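Local coordinates for putative tetR-family transcriptional regulatory protein (Streptomyces coelicolor, PDB 2DG8), which probably binds DNA through an N-terminal helix-turn-helix domain and regulates transcription as a dimer, like other members of the TetR family, at residues V93-E98 with L154-A159; F64-I68 with D103-T107. One frame throughout, in Å; residues are numbered along the deposited sequence.

Contact 1: V93-E98 with L154-A159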
loop_
_atom_site.group_PDB
_atom_site.type_symbol
_atom_site.label_atom_id
_atom_site.label_comp_id
_atom_site.label_asym_id
_atom_site.label_seq_id
_atom_site.Cartn_x
_atom_site.Cartn_y
_atom_site.Cartn_z
ATOM N N VAL A 93 4.052 -5.110 -13.519
ATOM C CA VAL A 93 2.911 -5.141 -12.617
ATOM C C VAL A 93 2.586 -6.546 -12.136
ATOM O O VAL A 93 2.370 -6.756 -10.943
ATOM C CB VAL A 93 1.651 -4.550 -13.280
ATOM C CG1 VAL A 93 0.408 -4.950 -12.487
ATOM C CG2 VAL A 93 1.765 -3.030 -13.340
ATOM N N HIS A 94 2.537 -7.508 -13.056
ATOM C CA HIS A 94 2.215 -8.869 -12.648
ATOM C C HIS A 94 3.323 -9.517 -11.817
ATOM O O HIS A 94 3.054 -10.214 -10.837
ATOM C CB HIS A 94 1.848 -9.713 -13.873
ATOM C CG HIS A 94 0.486 -9.394 -14.417
ATOM N ND1 HIS A 94 -0.477 -10.358 -14.618
ATOM C CD2 HIS A 94 -0.098 -8.212 -14.723
ATOM C CE1 HIS A 94 -1.597 -9.784 -15.017
ATOM N NE2 HIS A 94 -1.396 -8.482 -15.089
ATOM N N GLU A 95 4.569 -9.263 -12.178
ATOM C CA GLU A 95 5.665 -9.833 -11.409
ATOM C C GLU A 95 5.669 -9.277 -9.973
ATOM O O GLU A 95 5.789 -10.026 -9.012
ATOM C CB GLU A 95 7.004 -9.535 -12.085
ATOM C CG GLU A 95 8.191 -10.123 -11.340
ATOM C CD GLU A 95 9.515 -9.890 -12.048
ATOM O OE1 GLU A 95 9.558 -10.024 -13.293
ATOM O OE2 GLU A 95 10.511 -9.594 -11.354
ATOM N N LEU A 96 5.519 -7.965 -9.832
ATOM C CA LEU A 96 5.529 -7.344 -8.510
ATOM C C LEU A 96 4.338 -7.744 -7.649
ATOM O O LEU A 96 4.437 -7.752 -6.428
ATOM C CB LEU A 96 5.533 -5.820 -8.622
ATOM C CG LEU A 96 6.687 -5.057 -9.278
ATOM C CD1 LEU A 96 6.249 -3.601 -9.459
ATOM C CD2 LEU A 96 7.949 -5.144 -8.425
ATOM N N SER A 97 3.211 -8.054 -8.277
ATOM C CA SER A 97 2.028 -8.425 -7.524
ATOM C C SER A 97 1.985 -9.874 -7.065
ATOM O O SER A 97 1.264 -10.187 -6.121
ATOM C CB SER A 97 0.756 -8.135 -8.333
ATOM O OG SER A 97 0.594 -9.065 -9.397
ATOM N N GLU A 98 2.746 -10.762 -7.698
ATOM C CA GLU A 98 2.664 -12.167 -7.299
ATOM C C GLU A 98 3.921 -13.016 -7.187
ATOM O O GLU A 98 3.858 -14.127 -6.662
ATOM C CB GLU A 98 1.688 -12.899 -8.225
ATOM C CG GLU A 98 1.970 -12.720 -9.703
ATOM C CD GLU A 98 0.992 -13.492 -10.581
ATOM O OE1 GLU A 98 -0.235 -13.385 -10.358
ATOM O OE2 GLU A 98 1.454 -14.203 -11.500
ATOM N N LEU A 154 -2.354 -0.940 -9.549
ATOM C CA LEU A 154 -2.640 -2.216 -10.206
ATOM C C LEU A 154 -1.943 -3.352 -9.468
ATOM O O LEU A 154 -2.512 -4.419 -9.269
ATOM C CB LEU A 154 -2.173 -2.196 -11.675
ATOM C CG LEU A 154 -2.990 -1.375 -12.689
ATOM C CD1 LEU A 154 -2.267 -1.316 -14.040
ATOM C CD2 LEU A 154 -4.364 -1.995 -12.864
ATOM N N THR A 155 -0.705 -3.108 -9.062
ATOM C CA THR A 155 0.087 -4.097 -8.343
ATOM C C THR A 155 -0.595 -4.466 -7.029
ATOM O O THR A 155 -0.769 -5.645 -6.703
ATOM C CB THR A 155 1.491 -3.535 -8.039
ATOM O OG1 THR A 155 2.168 -3.249 -9.275
ATOM C CG2 THR A 155 2.302 -4.521 -7.225
ATOM N N LEU A 156 -0.980 -3.436 -6.286
ATOM C CA LEU A 156 -1.627 -3.599 -5.003
ATOM C C LEU A 156 -2.944 -4.343 -5.131
ATOM O O LEU A 156 -3.224 -5.246 -4.349
ATOM C CB LEU A 156 -1.863 -2.226 -4.371
ATOM C CG LEU A 156 -2.295 -2.130 -2.904
ATOM C CD1 LEU A 156 -3.765 -2.503 -2.755
ATOM C CD2 LEU A 156 -1.410 -3.036 -2.059
ATOM N N HIS A 157 -3.762 -3.969 -6.109
ATOM C CA HIS A 157 -5.042 -4.640 -6.264
ATOM C C HIS A 157 -4.928 -6.074 -6.735
ATOM O O HIS A 157 -5.787 -6.889 -6.415
ATOM C CB HIS A 157 -5.970 -3.845 -7.181
ATOM C CG HIS A 157 -6.599 -2.668 -6.507
ATOM N ND1 HIS A 157 -7.666 -1.981 -7.042
ATOM C CD2 HIS A 157 -6.324 -2.074 -5.321
ATOM C CE1 HIS A 157 -8.024 -1.016 -6.214
ATOM N NE2 HIS A 157 -7.225 -1.051 -5.162
ATOM N N ARG A 158 -3.878 -6.400 -7.483
ATOM C CA ARG A 158 -3.712 -7.788 -7.921
ATOM C C ARG A 158 -3.170 -8.627 -6.764
ATOM O O ARG A 158 -3.654 -9.728 -6.495
ATOM C CB ARG A 158 -2.732 -7.905 -9.087
ATOM C CG ARG A 158 -3.246 -7.422 -10.411
ATOM C CD ARG A 158 -2.427 -8.031 -11.552
ATOM N NE ARG A 158 -2.854 -9.388 -11.896
ATOM C CZ ARG A 158 -2.178 -10.508 -11.631
ATOM N NH1 ARG A 158 -2.676 -11.683 -12.006
ATOM N NH2 ARG A 158 -1.015 -10.470 -10.994
ATOM N N ALA A 159 -2.167 -8.088 -6.082
ATOM C CA ALA A 159 -1.528 -8.779 -4.967
ATOM C C ALA A 159 -2.477 -9.139 -3.830
ATOM O O ALA A 159 -2.437 -10.255 -3.315
ATOM C CB ALA A 159 -0.383 -7.940 -4.434
HETATM O O HOH W 1 0.010 -11.775 -4.123
#

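Contact 2: F64-I68 with D103-T107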
loop_
_atom_site.group_PDB
_atom_site.type_symbol
_atom_site.label_atom_id
_atom_site.label_comp_id
_atom_site.label_asym_id
_atom_site.label_seq_id
_atom_site.Cartn_x
_atom_site.Cartn_y
_atom_site.Cartn_z
ATOM N N PHE A 64 16.320 -2.411 0.092
ATOM C CA PHE A 64 15.145 -3.053 -0.505
ATOM C C PHE A 64 14.641 -2.164 -1.644
ATOM O O PHE A 64 14.234 -2.639 -2.700
ATOM C CB PHE A 64 14.029 -3.237 0.532
ATOM C CG PHE A 64 12.721 -3.645 -0.071
ATOM C CD1 PHE A 64 11.709 -2.712 -0.274
ATOM C CD2 PHE A 64 12.523 -4.958 -0.503
ATOM C CE1 PHE A 64 10.517 -3.080 -0.904
ATOM C CE2 PHE A 64 11.336 -5.333 -1.137
ATOM C CZ PHE A 64 10.334 -4.391 -1.336
ATOM N N THR A 65 14.693 -0.865 -1.411
ATOM C CA THR A 65 14.272 0.126 -2.391
ATOM C C THR A 65 15.111 0.036 -3.671
ATOM O O THR A 65 14.568 0.056 -4.779
ATOM C CB THR A 65 14.344 1.538 -1.749
ATOM O OG1 THR A 65 13.009 1.957 -1.434
ATOM C CG2 THR A 65 15.036 2.551 -2.653
ATOM N N ASP A 66 16.424 -0.091 -3.516
ATOM C CA ASP A 66 17.332 -0.203 -4.660
ATOM C C ASP A 66 16.962 -1.422 -5.500
ATOM O O ASP A 66 17.001 -1.390 -6.731
ATOM C CB ASP A 66 18.783 -0.349 -4.175
ATOM C CG ASP A 66 19.355 0.949 -3.617
ATOM O OD1 ASP A 66 20.423 0.901 -2.966
ATOM O OD2 ASP A 66 18.750 2.020 -3.835
ATOM N N HIS A 67 16.604 -2.498 -4.809
ATOM C CA HIS A 67 16.227 -3.770 -5.426
ATOM C C HIS A 67 15.003 -3.684 -6.344
ATOM O O HIS A 67 15.035 -4.167 -7.477
ATOM C CB HIS A 67 15.986 -4.808 -4.314
ATOM C CG HIS A 67 15.181 -5.993 -4.749
ATOM N ND1 HIS A 67 15.678 -6.969 -5.587
ATOM C CD2 HIS A 67 13.907 -6.353 -4.464
ATOM C CE1 HIS A 67 14.744 -7.879 -5.798
ATOM N NE2 HIS A 67 13.659 -7.529 -5.129
ATOM N N ILE A 68 13.928 -3.073 -5.856
ATOM C CA ILE A 68 12.713 -2.945 -6.651
ATOM C C ILE A 68 12.935 -1.982 -7.811
ATOM O O ILE A 68 12.431 -2.202 -8.917
ATOM C CB ILE A 68 11.525 -2.473 -5.781
ATOM C CG1 ILE A 68 11.261 -3.502 -4.673
ATOM C CG2 ILE A 68 10.266 -2.343 -6.630
ATOM C CD1 ILE A 68 10.823 -4.873 -5.186
ATOM N N ASP A 103 8.762 -9.534 -0.913
ATOM C CA ASP A 103 8.855 -8.178 -1.438
ATOM C C ASP A 103 7.558 -7.394 -1.193
ATOM O O ASP A 103 7.590 -6.211 -0.834
ATOM C CB ASP A 103 9.198 -8.218 -2.929
ATOM C CG ASP A 103 10.642 -8.643 -3.180
ATOM O OD1 ASP A 103 11.028 -8.815 -4.358
ATOM O OD2 ASP A 103 11.396 -8.796 -2.189
ATOM N N LEU A 104 6.419 -8.053 -1.377
ATOM C CA LEU A 104 5.131 -7.410 -1.145
ATOM C C LEU A 104 5.031 -6.979 0.321
ATOM O O LEU A 104 4.611 -5.867 0.621
ATOM C CB LEU A 104 3.991 -8.379 -1.477
ATOM C CG LEU A 104 2.572 -7.963 -1.093
ATOM C CD1 LEU A 104 2.132 -6.732 -1.902
ATOM C CD2 LEU A 104 1.632 -9.147 -1.336
ATOM N N VAL A 105 5.413 -7.870 1.229
ATOM C CA VAL A 105 5.368 -7.571 2.663
ATOM C C VAL A 105 6.320 -6.427 3.045
ATOM O O VAL A 105 5.945 -5.532 3.806
ATOM C CB VAL A 105 5.710 -8.849 3.502
ATOM C CG1 VAL A 105 5.838 -8.508 4.985
ATOM C CG2 VAL A 105 4.628 -9.896 3.304
ATOM N N LEU A 106 7.540 -6.444 2.510
ATOM C CA LEU A 106 8.513 -5.389 2.818
ATOM C C LEU A 106 8.014 -4.060 2.260
ATOM O O LEU A 106 8.173 -3.004 2.883
ATOM C CB LEU A 106 9.888 -5.742 2.240
ATOM C CG LEU A 106 10.615 -6.918 2.931
ATOM C CD1 LEU A 106 11.924 -7.257 2.193
ATOM C CD2 LEU A 106 10.907 -6.552 4.387
ATOM N N THR A 107 7.392 -4.109 1.088
ATOM C CA THR A 107 6.847 -2.904 0.493
ATOM C C THR A 107 5.783 -2.338 1.435
ATOM O O THR A 107 5.787 -1.152 1.753
ATOM C CB THR A 107 6.180 -3.187 -0.888
ATOM O OG1 THR A 107 7.151 -3.708 -1.798
ATOM C CG2 THR A 107 5.602 -1.920 -1.470
#

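Contact 1: V93-E98 with L154-A159
V93 opens the contact by turning CG1 onto L154, 3.9 Å from CB; with chi1 at 164° this methyl stands anti to the backbone N and faces helix 141-159. The next residue, H94, lays its imidazole flat on the guanidinium of R158: the planes are 15° apart and their centres 3.7 Å. The CD methylene of R158 also lies over that ring face, a CH-pi contact, while NE2 of H94 bonds T170 OG1 of helix 167-177, a bond that would restrain the ring's rotation. The two short helical segments approach to 8.1 Å between axes and cross at -46°, inside the all-helical C-terminal domain expected of a TetR-type regulator, and R158 enters as a knob among V93, H94, S97 and E98. L96 adds a modest apolar touch, its CB against T155 CG2. At S97 the backbones come closest, and OG takes a bond from R158 NH2 at 2.7 Å, in the guanidinium plane though bent; the same hydroxyl donates to H94 O. S97 O meets CB of A159 at 3.3 Å, and one water donates to both S97 O and A159 O. E98, exposed, sends OE1 to the guanidinium edge, 3.1 Å from R158 NH2 in a salt bridge that reaches the carboxylate from above its plane. R158 NE, meanwhile, donates to H165 O.

Contact 2: F64-I68 with D103-T107
F64 fills the tight part of this contact with its ring, which reaches helix 101-116 because CG stands anti to the backbone N (chi1 169°) and so leans across the gap between the helices. That gap is wide: the axes of the two short segments stay 11.3 Å apart and cross at -125°, so the backbones stay apart and the F64 side chain spans the gap, its CZ reaching also the backbone D103 O. L106 covers one ring face with CB, 3.8 Å from the centroid and close to the ring normal, a CH-pi contact, and its CD1 lies 3.6 Å from F64 CD2. At the ring edge, T107 OG1 sits near the plane, 3.3 Å from F64 CZ. That hydroxyl donates to D103 O at 2.7 Å, and the carbonyl also accepts T107 N from the opposite face of its plane. L106 further packs on L19, I22 and A23 of helix 10-25, and T107 on W127 of helix 121-135, which places the aromatic core where the helix-turn-helix domain meets the C-terminal domain, as in TetR-family folds.

The other side is looser and more polar. Exposed H67 gives a single bond, NE2 to D103 OD1 at 3.0 Å and 159°; the acceptor lies in the imidazole plane, but the donor stands above the carboxylate plane. The other oxygen, D103 OD2, is 3.6 Å from F64 CE2, at the ring's edge. An alanine at D103 would remove the carboxylate and is likely to leave H67 NE2 without this acceptor and the ring edge less covered. The nearby negative charge of D103 would probably favour a protonated H67, although a neutral imidazole could donate the same N-H.

In the fold
Contacts 1 and 2 have centres about 13 Å apart and interlock along the chain: 64-68 comes first, then 93-98, 103-107 and 154-159, so their segments alternate. Helices 53-77, 82-98 and 101-116 follow one another, and helix 141-159 returns to pack against helices 82-98 and 101-116. The two sites touch directly, with A159 CB 3.8 Å from L104 CD1 and L96 CD2 4.1 Å from I68 CG2. Contact 2 lies near the centre of the chain, beside helix 10-25, whereas contact 1 is farther out. Both also reach the second subunit, so this packing could link the DNA-binding region to the dimer interface.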